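PDB 3H4Y: putative chemotaxis protein from Desulfovibrio vulgaris str. Hildenborough, which probably acts in chemotaxis signalling as a CheX-family phosphatase, a family whose members remove the phosphoryl group from the response regulator CheY. Local coordinates for residues Glu8-Phe13 with Pro136-Pro141; Ala48-Thr53 with Val95-Ser100; Ile129-Lys134 with Thr150-Phe155. All blocks are in the same frame, centred on the assembly; numbering follows the deposited sequence.

In the fold
All three contacts are buried and reach the same six-stranded antiparallel sheet. Contacts 1 and 2 lie on its helical side, under helix 10-25 and helix 84-109 respectively. Contact 3 lies on the other side, where residues 129-134 run nearly alongside strand 147-155 as a second layer. Contact 1 is apolar, with a selenomethionine against a phenylalanine ring. Contact 2 is also mainly van der Waals packing, though its helix offers small hydroxyl side chains. Contact 3 is more polar: a histidine, a carboxylate and a water meet there, beside a cysteine sulfur. Contacts 1 and 3 touch directly, because strands 137-144 and 147-155 are neighbours. Contacts 2 and 3 both reach the second subunit; contact 1 does not.

Contact 1. Residues Glu8-Phe13 with Pro136-Pro141; sequences EVAKPF and PIMAIP
The start of helix 10-25 lies over strand 137-144, and the closest CA atoms, those of Ala-10 and Ile-140, are 7.6 Å apart. Met-138 and Ile-140, two residues apart, lie on the same face of the strand and point at the helix. Met-138, deposited as selenomethionine, makes the largest share of the contact. Its CG is anti to the backbone N (chi1 -178°), which sends the chain out from the sheet. Met-138 SE then comes against the backbone at Ala-10, 3.7 Å from Ala-10 CA. CG2 of Val-9 passes alongside it, 4.1 Å from SE of Met-138. A bend at chi3 (77°) turns the methyl over one face of the Phe-13 ring, where Met-138 CE is 3.9 Å from Phe-13 CG. Met-138 SE stands obliquely to the ring, 5.1 Å from the centroid of Phe-13. Ile-140 reaches toward the helix with CD1, which sits 3.8 Å from Ala-10 CB and also touches CB of Phe-13. The Phe-13 ring meets that of Phe-153 on the next strand, and Leu-107 of helix 84-109 packs on it as well. This is a Met-aromatic contact in the hydrophobic core of an alpha+beta fold, where a helix covers an antiparallel sheet.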
ATOM      1  N   GLU A   8      -7.805   3.261  22.579  1.00 18.88           N
ATOM      2  CA  GLU A   8      -8.213   4.658  22.358  1.00 18.77           C
ATOM      3  C   GLU A   8      -8.047   5.154  20.923  1.00 13.94           C
ATOM      4  O   GLU A   8      -8.908   5.907  20.448  1.00 13.23           O
ATOM      5  CB  GLU A   8      -7.471   5.616  23.288  1.00 22.04           C
ATOM      6  CG  GLU A   8      -8.025   5.628  24.699  1.00 29.85           C
ATOM      7  CD  GLU A   8      -9.470   6.085  24.720  1.00 37.98           C
ATOM      8  OE1 GLU A   8      -9.727   7.250  24.334  1.00 41.07           O
ATOM      9  OE2 GLU A   8     -10.341   5.274  25.111  1.00 42.12           O
ATOM     10  N   VAL A   9      -6.979   4.747  20.240  1.00 14.39           N
ATOM     11  CA  VAL A   9      -6.817   5.139  18.841  1.00 15.57           C
ATOM     12  C   VAL A   9      -7.898   4.561  17.902  1.00 13.95           C
ATOM     13  O   VAL A   9      -8.021   5.006  16.770  1.00 12.45           O
ATOM     14  CB  VAL A   9      -5.425   4.831  18.267  1.00 17.75           C
ATOM     15  CG1 VAL A   9      -4.376   5.662  18.988  1.00 17.94           C
ATOM     16  CG2 VAL A   9      -5.099   3.322  18.311  1.00 17.90           C
ATOM     17  N   ALA A  10      -8.685   3.591  18.356  1.00 12.73           N
ATOM     18  CA  ALA A  10      -9.756   3.068  17.519  1.00 11.91           C
ATOM     19  C   ALA A  10     -10.856   4.114  17.326  1.00 12.33           C
ATOM     20  O   ALA A  10     -11.555   4.097  16.333  1.00 12.53           O
ATOM     21  CB  ALA A  10     -10.340   1.794  18.112  1.00 12.70           C
ATOM     22  N   LYS A  11     -11.024   5.012  18.300  1.00 10.54           N
ATOM     23  CA  LYS A  11     -12.104   5.998  18.240  1.00 11.29           C
ATOM     24  C   LYS A  11     -12.155   6.852  16.981  1.00 11.80           C
ATOM     25  O   LYS A  11     -13.198   6.885  16.317  1.00 10.82           O
ATOM     26  CB  LYS A  11     -12.170   6.865  19.519  1.00 11.91           C
ATOM     27  CG  LYS A  11     -12.546   6.050  20.761  1.00 19.80           C
ATOM     28  CD  LYS A  11     -12.671   6.939  22.002  1.00 21.16           C
ATOM     29  CE  LYS A  11     -12.988   6.118  23.255  1.00 27.81           C
ATOM     30  NZ  LYS A  11     -12.862   6.936  24.509  1.00 31.29           N
ATOM     31  N   PRO A  12     -11.039   7.525  16.624  1.00 10.99           N
ATOM     32  CA  PRO A  12     -11.064   8.334  15.391  1.00 10.71           C
ATOM     33  C   PRO A  12     -11.309   7.486  14.120  1.00 10.53           C
ATOM     34  O   PRO A  12     -11.899   7.970  13.142  1.00  9.95           O
ATOM     35  CB  PRO A  12      -9.700   9.048  15.407  1.00 11.51           C
ATOM     36  CG  PRO A  12      -8.851   8.282  16.375  1.00 13.39           C
ATOM     37  CD  PRO A  12      -9.751   7.653  17.352  1.00  9.71           C
ATOM     38  N   PHE A  13     -10.849   6.237  14.120  1.00  9.90           N
ATOM     39  CA  PHE A  13     -11.104   5.339  12.980  1.00 10.71           C
ATOM     40  C   PHE A  13     -12.539   4.907  12.855  1.00 11.01           C
ATOM     41  O   PHE A  13     -13.077   4.829  11.740  1.00 10.43           O
ATOM     42  CB  PHE A  13     -10.125   4.151  13.002  1.00 11.72           C
ATOM     43  CG  PHE A  13      -8.758   4.541  12.545  1.00 10.12           C
ATOM     44  CD1 PHE A  13      -8.470   4.630  11.183  1.00 10.52           C
ATOM     45  CD2 PHE A  13      -7.770   4.917  13.462  1.00 11.48           C
ATOM     46  CE1 PHE A  13      -7.239   5.058  10.753  1.00 10.07           C
ATOM     47  CE2 PHE A  13      -6.528   5.339  13.022  1.00  9.45           C
ATOM     48  CZ  PHE A  13      -6.273   5.409  11.646  1.00 11.74           C
ATOM     49  N   PRO A 136       2.657  -3.528  17.138  1.00 13.47           N
ATOM     50  CA  PRO A 136       1.448  -4.284  16.873  1.00 13.58           C
ATOM     51  C   PRO A 136       0.579  -3.442  15.941  1.00 11.34           C
ATOM     52  O   PRO A 136       0.671  -2.207  15.920  1.00 13.64           O
ATOM     53  CB  PRO A 136       0.767  -4.375  18.240  1.00 14.19           C
ATOM     54  CG  PRO A 136       1.778  -3.969  19.237  1.00 19.25           C
ATOM     55  CD  PRO A 136       2.741  -3.097  18.542  1.00 17.95           C
ATOM     56  N   ILE A 137      -0.300  -4.115  15.237  1.00  9.68           N
ATOM     57  CA  ILE A 137      -1.177  -3.475  14.260  1.00 10.55           C
ATOM     58  C   ILE A 137      -2.606  -3.491  14.802  1.00 10.42           C
ATOM     59  O   ILE A 137      -3.048  -4.524  15.268  1.00 12.26           O
ATOM     60  CB  ILE A 137      -1.087  -4.256  12.945  1.00  9.83           C
ATOM     61  CG1 ILE A 137       0.302  -4.076  12.308  1.00  9.93           C
ATOM     62  CG2 ILE A 137      -2.182  -3.790  11.931  1.00 10.73           C
ATOM     63  CD1 ILE A 137       0.647  -5.218  11.309  1.00 15.43           C
HETATM   64  N   MSE A 138      -3.292  -2.354  14.750  1.00 10.24           N
HETATM   65  CA  MSE A 138      -4.721  -2.236  15.139  1.00 10.78           C
HETATM   66  C   MSE A 138      -5.579  -2.706  13.967  1.00  9.94           C
HETATM   67  O   MSE A 138      -5.321  -2.353  12.801  1.00 11.71           O
HETATM   68  CB  MSE A 138      -5.111  -0.786  15.468  1.00 12.77           C
HETATM   69  CG  MSE A 138      -6.575  -0.585  15.941  1.00 14.02           C
HETATM   70 SE   MSE A 138      -7.199   1.221  15.493  0.75 15.17          SE
HETATM   71  CE  MSE A 138      -7.527   0.943  13.604  1.00 23.05           C
ATOM     72  N   ALA A 139      -6.584  -3.522  14.260  1.00  9.95           N
ATOM     73  CA  ALA A 139      -7.573  -3.896  13.273  1.00  9.89           C
ATOM     74  C   ALA A 139      -8.965  -3.739  13.861  1.00 11.64           C
ATOM     75  O   ALA A 139      -9.186  -4.005  15.050  1.00 11.91           O
ATOM     76  CB  ALA A 139      -7.369  -5.300  12.813  1.00 10.36           C
ATOM     77  N   ILE A 140      -9.903  -3.301  13.018  1.00 10.47           N
ATOM     78  CA  ILE A 140     -11.311  -3.160  13.423  1.00  9.84           C
ATOM     79  C   ILE A 140     -12.134  -3.745  12.285  1.00  9.55           C
ATOM     80  O   ILE A 140     -12.105  -3.219  11.147  1.00  9.50           O
ATOM     81  CB  ILE A 140     -11.756  -1.693  13.682  1.00  9.69           C
ATOM     82  CG1 ILE A 140     -10.792  -0.935  14.607  1.00 11.50           C
ATOM     83  CG2 ILE A 140     -13.238  -1.639  14.230  1.00 11.59           C
ATOM     84  CD1 ILE A 140     -10.972   0.568  14.533  1.00 14.20           C
ATOM     85  N   PRO A 141     -12.827  -4.854  12.568  1.00  8.97           N
ATOM     86  CA  PRO A 141     -13.747  -5.345  11.548  1.00 10.21           C
ATOM     87  C   PRO A 141     -15.027  -4.492  11.546  1.00 10.16           C
ATOM     88  O   PRO A 141     -15.460  -3.996  12.591  1.00  9.49           O
ATOM     89  CB  PRO A 141     -14.055  -6.755  12.012  1.00 13.09           C
ATOM     90  CG  PRO A 141     -13.956  -6.690  13.536  1.00 14.81           C
ATOM     91  CD  PRO A 141     -12.882  -5.635  13.822  1.00  7.81           C
TER

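Contact 2. Residues Ala48-Thr53 with Val95-Ser100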
ATOM      1  N   ALA A  48      -7.401  -0.892  -0.017  1.00  7.33           N
ATOM      2  CA  ALA A  48      -6.563   0.242  -0.287  1.00  7.41           C
ATOM      3  C   ALA A  48      -5.608   0.479   0.871  1.00  7.21           C
ATOM      4  O   ALA A  48      -5.984   0.305   2.020  1.00  8.96           O
ATOM      5  CB  ALA A  48      -7.385   1.563  -0.587  1.00  9.75           C
ATOM      6  N   VAL A  49      -4.412   0.953   0.537  1.00  7.51           N
ATOM      7  CA  VAL A  49      -3.332   1.197   1.511  0.60  8.08           C
ATOM      8  C   VAL A  49      -2.884   2.643   1.358  1.00  9.01           C
ATOM      9  O   VAL A  49      -2.746   3.120   0.242  1.00  9.10           O
ATOM     10  CB  VAL A  49      -2.138   0.228   1.304  0.60  8.31           C
ATOM     11  CG1 VAL A  49      -0.927   0.596   2.195  0.60  7.99           C
ATOM     12  CG2 VAL A  49      -2.557  -1.237   1.540  0.60 11.33           C
ATOM     13  N   ILE A  50      -2.704   3.318   2.493  1.00  9.37           N
ATOM     14  CA  ILE A  50      -2.157   4.674   2.575  1.00  9.32           C
ATOM     15  C   ILE A  50      -1.012   4.635   3.556  1.00  8.63           C
ATOM     16  O   ILE A  50      -1.114   4.071   4.643  1.00 10.03           O
ATOM     17  CB  ILE A  50      -3.210   5.682   3.033  1.00  7.43           C
ATOM     18  CG1 ILE A  50      -4.196   5.915   1.883  1.00 10.18           C
ATOM     19  CG2 ILE A  50      -2.574   6.984   3.588  1.00  9.33           C
ATOM     20  CD1 ILE A  50      -5.378   6.783   2.233  1.00 11.97           C
ATOM     21  N   GLY A  51       0.091   5.265   3.192  1.00  6.67           N
ATOM     22  CA  GLY A  51       1.227   5.431   4.105  1.00  7.67           C
ATOM     23  C   GLY A  51       1.077   6.723   4.867  1.00  8.00           C
ATOM     24  O   GLY A  51       0.660   7.743   4.302  1.00  9.25           O
ATOM     25  N   ILE A  52       1.408   6.682   6.153  1.00  7.53           N
ATOM     26  CA  ILE A  52       1.340   7.868   7.015  1.00  8.37           C
ATOM     27  C   ILE A  52       2.750   8.141   7.583  1.00  8.98           C
ATOM     28  O   ILE A  52       3.540   7.215   7.855  1.00  8.70           O
ATOM     29  CB  ILE A  52       0.243   7.730   8.127  1.00  6.11           C
ATOM     30  CG1 ILE A  52       0.520   6.594   9.103  1.00  7.51           C
ATOM     31  CG2 ILE A  52      -1.135   7.614   7.480  1.00  8.65           C
ATOM     32  CD1 ILE A  52      -0.522   6.376  10.220  1.00  7.85           C
ATOM     33  N   THR A  53       3.043   9.416   7.748  1.00  9.64           N
ATOM     34  CA  THR A  53       4.374   9.865   8.138  1.00  8.53           C
ATOM     35  C   THR A  53       4.310  10.954   9.179  1.00 11.59           C
ATOM     36  O   THR A  53       3.282  11.604   9.346  1.00 11.41           O
ATOM     37  CB  THR A  53       5.147  10.412   6.909  1.00  7.84           C
ATOM     38  OG1 THR A  53       4.518  11.582   6.391  1.00  9.93           O
ATOM     39  CG2 THR A  53       5.274   9.347   5.796  1.00  9.55           C
ATOM     40  N   VAL A  95     -12.792   6.444  -0.658  1.00 10.33           N
ATOM     41  CA  VAL A  95     -13.247   6.154   0.689  1.00 11.35           C
ATOM     42  C   VAL A  95     -12.075   6.048   1.667  1.00 13.12           C
ATOM     43  O   VAL A  95     -12.086   6.613   2.778  1.00 11.00           O
ATOM     44  CB  VAL A  95     -14.100   4.851   0.724  1.00 15.67           C
ATOM     45  CG1 VAL A  95     -14.141   4.234   2.119  1.00 20.35           C
ATOM     46  CG2 VAL A  95     -15.462   5.157   0.251  1.00 15.92           C
ATOM     47  N   THR A  96     -11.033   5.354   1.249  1.00 10.30           N
ATOM     48  CA  THR A  96      -9.846   5.190   2.082  1.00  9.51           C
ATOM     49  C   THR A  96      -9.143   6.506   2.318  1.00  9.98           C
ATOM     50  O   THR A  96      -8.710   6.791   3.434  1.00 10.86           O
ATOM     51  CB  THR A  96      -8.916   4.111   1.519  1.00 11.61           C
ATOM     52  OG1 THR A  96      -9.686   2.900   1.409  1.00 12.02           O
ATOM     53  CG2 THR A  96      -7.741   3.866   2.455  1.00  9.31           C
ATOM     54  N   ASN A  97      -9.006   7.311   1.277  1.00  7.16           N
ATOM     55  CA  ASN A  97      -8.433   8.642   1.419  1.00  8.61           C
ATOM     56  C   ASN A  97      -9.203   9.503   2.443  1.00  8.09           C
ATOM     57  O   ASN A  97      -8.560  10.218   3.250  1.00  9.23           O
ATOM     58  CB  ASN A  97      -8.400   9.337   0.085  1.00  9.52           C
ATOM     59  CG  ASN A  97      -7.568  10.546   0.130  1.00 19.42           C
ATOM     60  OD1 ASN A  97      -8.076  11.669   0.045  1.00 28.87           O
ATOM     61  ND2 ASN A  97      -6.291  10.347   0.313  1.00 18.48           N
HETATM   62  N   MSE A  98     -10.534   9.469   2.435  1.00  8.87           N
HETATM   63  CA  MSE A  98     -11.310  10.266   3.402  0.67  7.87           C
HETATM   64  C   MSE A  98     -11.286   9.702   4.814  1.00  8.62           C
HETATM   65  O   MSE A  98     -11.327  10.432   5.769  1.00  9.83           O
HETATM   66  CB  MSE A  98     -12.727  10.473   2.895  0.67 10.86           C
HETATM   67  CG  MSE A  98     -12.733  11.281   1.609  0.67 10.93           C
HETATM   68 SE   MSE A  98     -11.762  12.982   1.704  0.50 18.39          SE
HETATM   69  CE  MSE A  98     -12.444  13.573   3.366  0.67  3.83           C
ATOM     70  N   ILE A  99     -11.228   8.385   4.925  1.00  8.78           N
ATOM     71  CA  ILE A  99     -11.065   7.754   6.247  1.00  8.58           C
ATOM     72  C   ILE A  99      -9.720   8.183   6.802  1.00  8.65           C
ATOM     73  O   ILE A  99      -9.622   8.596   7.986  1.00  9.19           O
ATOM     74  CB  ILE A  99     -11.186   6.238   6.190  1.00 10.12           C
ATOM     75  CG1 ILE A  99     -12.651   5.887   5.938  1.00 12.70           C
ATOM     76  CG2 ILE A  99     -10.662   5.588   7.513  1.00 10.49           C
ATOM     77  CD1 ILE A  99     -12.913   4.413   5.733  1.00 13.74           C
ATOM     78  N   SER A 100      -8.675   8.152   5.968  1.00  8.76           N
ATOM     79  CA  SER A 100      -7.365   8.622   6.385  1.00  7.02           C
ATOM     80  C   SER A 100      -7.418  10.102   6.821  1.00  9.35           C
ATOM     81  O   SER A 100      -6.893  10.487   7.869  1.00  8.37           O
ATOM     82  CB  SER A 100      -6.325   8.457   5.261  1.00  7.81           C
ATOM     83  OG  SER A 100      -5.107   9.187   5.552  1.00  8.76           O
TER
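This is helix-on-sheet packing in the buried core of the CheX-type alpha+beta fold. Strand 47-54 lies inside the six-stranded antiparallel sheet, between strands 58-64 and 114-124, and the long helix 84-109 runs across its face. The short segments approach to 8.7 Å between axes and run in roughly the same direction, 36° apart. Ala-48 and Ile-50 point to the helix, and Thr-96 and Ser-100, one turn apart, point back. The approach is close at Ala-48, whose CA is 6.4 Å from the CA of Thr-96. A methyl and small hydroxyl residues allow this.

Thr-96 turns OG1 to the side of its own backbone N (chi1 -56°). There OG1 hydrogen-bonds to the carbonyl oxygen of Val-92, one turn back in the helix. Thr-96 OG1 also lies 3.3 Å from Ala-48 CB, a van der Waals touch. Thr-96 CG2 lies between Ala-48 CB and the end of Ile-50. The Ile-50 and Thr-96 side chains lie alongside one another, pointing opposite ways.

Ser-100 OG, anti to its backbone N, is hydrogen-bonded to NE of Arg-104. Its polar end is therefore held within the helix, while CB packs on the strand. On the other face of the strand, Val-49 packs on Ser-120 of the second subunit.

Ile-50 makes the largest share of the contact. Its side chain is extended at chi2 (174°), and CD1 fits against the helix backbone between the two hydroxyl residues. Ile-50 CD1 is 3.7 Å from Asn-97 CA. Ser-100 CB is 3.6 Å from Ile-50 CD1, and the carbonyl O of Thr-96 is 3.5 Å from it.

Contact 3. Residues Ile129-Lys134 with Thr150-Phe155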
ATOM      1  N   ILE A 129      -2.979  -8.333   3.081  1.00  8.73           N
ATOM      2  CA  ILE A 129      -2.277  -7.088   3.380  1.00 10.04           C
ATOM      3  C   ILE A 129      -1.535  -7.291   4.681  1.00  8.87           C
ATOM      4  O   ILE A 129      -2.165  -7.537   5.724  1.00 10.07           O
ATOM      5  CB  ILE A 129      -3.250  -5.899   3.574  1.00  9.59           C
ATOM      6  CG1 ILE A 129      -4.212  -5.698   2.404  1.00 12.26           C
ATOM      7  CG2 ILE A 129      -2.448  -4.609   3.874  1.00 11.75           C
ATOM      8  CD1 ILE A 129      -3.501  -5.442   1.026  1.00 10.54           C
ATOM      9  N   SER A 130      -0.210  -7.126   4.641  1.00  8.28           N
ATOM     10  CA  SER A 130       0.626  -7.347   5.817  1.00  7.77           C
ATOM     11  C   SER A 130       1.504  -6.130   6.025  1.00  8.15           C
ATOM     12  O   SER A 130       2.531  -5.977   5.379  1.00  9.45           O
ATOM     13  CB  SER A 130       1.493  -8.601   5.660  1.00  8.65           C
ATOM     14  OG  SER A 130       0.695  -9.747   5.460  1.00  8.91           O
ATOM     15  N   HIS A 131       1.085  -5.246   6.913  1.00  9.75           N
ATOM     16  CA  HIS A 131       1.968  -4.144   7.261  1.00  9.89           C
ATOM     17  C   HIS A 131       3.210  -4.676   7.987  1.00 10.26           C
ATOM     18  O   HIS A 131       3.130  -5.561   8.843  1.00 10.20           O
ATOM     19  CB  HIS A 131       1.248  -3.080   8.088  1.00 10.31           C
ATOM     20  CG  HIS A 131      -0.025  -2.624   7.475  1.00  9.19           C
ATOM     21  ND1 HIS A 131      -0.077  -2.073   6.216  1.00 12.22           N
ATOM     22  CD2 HIS A 131      -1.304  -2.711   7.910  1.00  9.81           C
ATOM     23  CE1 HIS A 131      -1.337  -1.797   5.923  1.00 10.25           C
ATOM     24  NE2 HIS A 131      -2.103  -2.168   6.943  1.00 10.41           N
ATOM     25  N   VAL A 132       4.368  -4.174   7.572  1.00 10.55           N
ATOM     26  CA  VAL A 132       5.678  -4.591   8.072  1.00 11.21           C
ATOM     27  C   VAL A 132       6.158  -3.471   8.982  1.00 12.10           C
ATOM     28  O   VAL A 132       6.574  -2.382   8.535  1.00 14.59           O
ATOM     29  CB  VAL A 132       6.664  -4.837   6.881  1.00 12.24           C
ATOM     30  CG1 VAL A 132       8.105  -5.138   7.380  1.00 14.51           C
ATOM     31  CG2 VAL A 132       6.163  -5.980   6.006  1.00 13.62           C
ATOM     32  N   THR A 133       6.055  -3.760  10.279  1.00 12.75           N
ATOM     33  CA  THR A 133       6.312  -2.773  11.321  1.00 12.91           C
ATOM     34  C   THR A 133       6.750  -3.494  12.603  1.00 14.32           C
ATOM     35  O   THR A 133       6.401  -4.644  12.820  1.00 12.67           O
ATOM     36  CB  THR A 133       5.079  -1.868  11.566  1.00 15.15           C
ATOM     37  OG1 THR A 133       5.350  -0.915  12.606  1.00 14.79           O
ATOM     38  CG2 THR A 133       3.881  -2.660  11.918  1.00 12.64           C
ATOM     39  N   LYS A 134       7.520  -2.795  13.426  1.00 15.98           N
ATOM     40  CA  LYS A 134       7.908  -3.336  14.723  1.00 17.58           C
ATOM     41  C   LYS A 134       6.753  -3.315  15.714  1.00 17.46           C
ATOM     42  O   LYS A 134       6.766  -4.036  16.706  1.00 18.61           O
ATOM     43  CB  LYS A 134       9.087  -2.530  15.305  1.00 20.13           C
ATOM     44  CG  LYS A 134      10.382  -2.627  14.487  1.00 25.33           C
ATOM     45  CD  LYS A 134      11.499  -1.713  15.033  1.00 33.70           C
ATOM     46  N   THR A 150     -12.318  -4.634   6.861  1.00  9.39           N
ATOM     47  CA  THR A 150     -11.442  -4.434   8.006  1.00  7.57           C
ATOM     48  C   THR A 150     -10.577  -3.207   7.816  1.00  9.19           C
ATOM     49  O   THR A 150      -9.930  -3.062   6.771  1.00 10.05           O
ATOM     50  CB  THR A 150     -10.545  -5.660   8.256  1.00 12.05           C
ATOM     51  OG1 THR A 150     -11.374  -6.787   8.546  1.00 15.98           O
ATOM     52  CG2 THR A 150      -9.581  -5.427   9.386  1.00 11.95           C
ATOM     53  N   VAL A 151     -10.595  -2.335   8.810  1.00  7.89           N
ATOM     54  CA  VAL A 151      -9.737  -1.156   8.854  1.00  7.70           C
ATOM     55  C   VAL A 151      -8.513  -1.447   9.750  1.00 10.07           C
ATOM     56  O   VAL A 151      -8.657  -1.982  10.858  1.00  9.37           O
ATOM     57  CB  VAL A 151     -10.486   0.098   9.387  1.00  7.71           C
ATOM     58  CG1 VAL A 151      -9.505   1.319   9.553  1.00  8.42           C
ATOM     59  CG2 VAL A 151     -11.675   0.443   8.478  1.00  8.55           C
ATOM     60  N   GLU A 152      -7.308  -1.156   9.236  1.00  8.46           N
ATOM     61  CA  GLU A 152      -6.081  -1.337  10.015  1.00  8.44           C
ATOM     62  C   GLU A 152      -5.301  -0.030  10.110  1.00  9.14           C
ATOM     63  O   GLU A 152      -5.409   0.829   9.255  1.00  9.02           O
ATOM     64  CB  GLU A 152      -5.175  -2.428   9.421  1.00  8.79           C
ATOM     65  CG  GLU A 152      -5.733  -3.796   9.426  1.00  9.93           C
ATOM     66  CD  GLU A 152      -4.632  -4.804   9.151  1.00 11.82           C
ATOM     67  OE1 GLU A 152      -3.792  -4.546   8.248  1.00 12.15           O
ATOM     68  OE2 GLU A 152      -4.584  -5.858   9.826  1.00 14.51           O
ATOM     69  N   PHE A 153      -4.488   0.073  11.157  1.00  9.55           N
ATOM     70  CA  PHE A 153      -3.685   1.262  11.459  1.00  8.46           C
ATOM     71  C   PHE A 153      -2.489   0.788  12.247  1.00  9.98           C
ATOM     72  O   PHE A 153      -2.629  -0.038  13.157  1.00  9.97           O
ATOM     73  CB  PHE A 153      -4.518   2.206  12.372  1.00  9.52           C
ATOM     74  CG  PHE A 153      -3.762   3.361  13.023  1.00  9.40           C
ATOM     75  CD1 PHE A 153      -3.062   4.319  12.290  1.00 10.99           C
ATOM     76  CD2 PHE A 153      -3.872   3.538  14.393  1.00  9.88           C
ATOM     77  CE1 PHE A 153      -2.448   5.390  12.912  1.00 11.73           C
ATOM     78  CE2 PHE A 153      -3.271   4.598  15.028  1.00 13.91           C
ATOM     79  CZ  PHE A 153      -2.556   5.527  14.280  1.00 12.56           C
ATOM     80  N   CYS A 154      -1.317   1.312  11.905  1.00  8.87           N
ATOM     81  CA  CYS A 154      -0.135   1.055  12.730  1.00  8.35           C
ATOM     82  C   CYS A 154       0.822   2.209  12.610  1.00  8.76           C
ATOM     83  O   CYS A 154       0.764   2.991  11.649  1.00  9.23           O
ATOM     84  CB  CYS A 154       0.557  -0.233  12.290  1.00  8.16           C
ATOM     85  SG  CYS A 154       1.199  -0.229  10.584  1.00 11.03           S
ATOM     86  N   PHE A 155       1.689   2.348  13.608  1.00  9.81           N
ATOM     87  CA  PHE A 155       2.789   3.298  13.520  1.00  8.42           C
ATOM     88  C   PHE A 155       3.919   2.811  14.434  1.00 10.17           C
ATOM     89  O   PHE A 155       3.697   2.027  15.361  1.00 11.26           O
ATOM     90  CB  PHE A 155       2.399   4.765  13.869  1.00  9.06           C
ATOM     91  CG  PHE A 155       1.907   4.949  15.281  1.00 13.47           C
ATOM     92  CD1 PHE A 155       2.790   5.115  16.329  1.00 15.01           C
ATOM     93  CD2 PHE A 155       0.554   4.959  15.546  1.00 18.95           C
ATOM     94  CE1 PHE A 155       2.329   5.279  17.626  1.00 18.96           C
ATOM     95  CE2 PHE A 155       0.074   5.142  16.832  1.00 19.49           C
ATOM     96  CZ  PHE A 155       0.963   5.297  17.879  1.00 19.55           C
TER
HETATM   97  O   HOH W   1      -1.699  -6.085   7.978  1.00 10.46           O
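The end of strand 127-131 and the loop after it lie over strand 147-155 as a second layer. The two strand segments run 20° apart with axes 9.3 Å from each other. This is face-to-face layering, not neighbouring strands of one sheet. Residues 129-131 pair instead with a strand of the second subunit, which carries their sheet across the dimer interface.

His-131 points at the sheet. His-131 CB rests 3.8 Å from SG of Cys-154, and CG is only slightly farther from the same sulfur. The first torsion places CG beside the backbone N (chi1 -51°), and the ring tilts between Cys-154 and Glu-152. The sulfur stands oblique to the ring plane. His-131 CD2 lies 3.1 Å from OE1 of Glu-152. NE2 is also near that oxygen, but the angle is poor and this is not a hydrogen bond. NE2 is instead hydrogen-bonded to OG of Ser-61, while ND1 is hydrogen-bonded to OG of Ser-120 of the second subunit. Both ring nitrogens are thus engaged, which fixes the rotation of the ring.

Thr-133 packs on the same sulfur beside His-131, with Thr-133 CG2 3.9 Å from Cys-154 SG.

Glu-152 rises from the sheet with its chain extended beyond CG, and its carboxylate plane is 42° from the imidazole. A water is hydrogen-bonded to Glu-152 OE1 at 2.6 Å and to Ile-129 O at 2.7 Å. The same water accepts from His-131 N at 3.1 Å. OE2 of Glu-152 is hydrogen-bonded to ND2 of Asn-40.

The buried carboxylate is thus held by a water at OE1 and by the Asn-40 amide at OE2. Its closeness to the imidazole would probably stabilise positive charge on His-131, although no salt bridge forms.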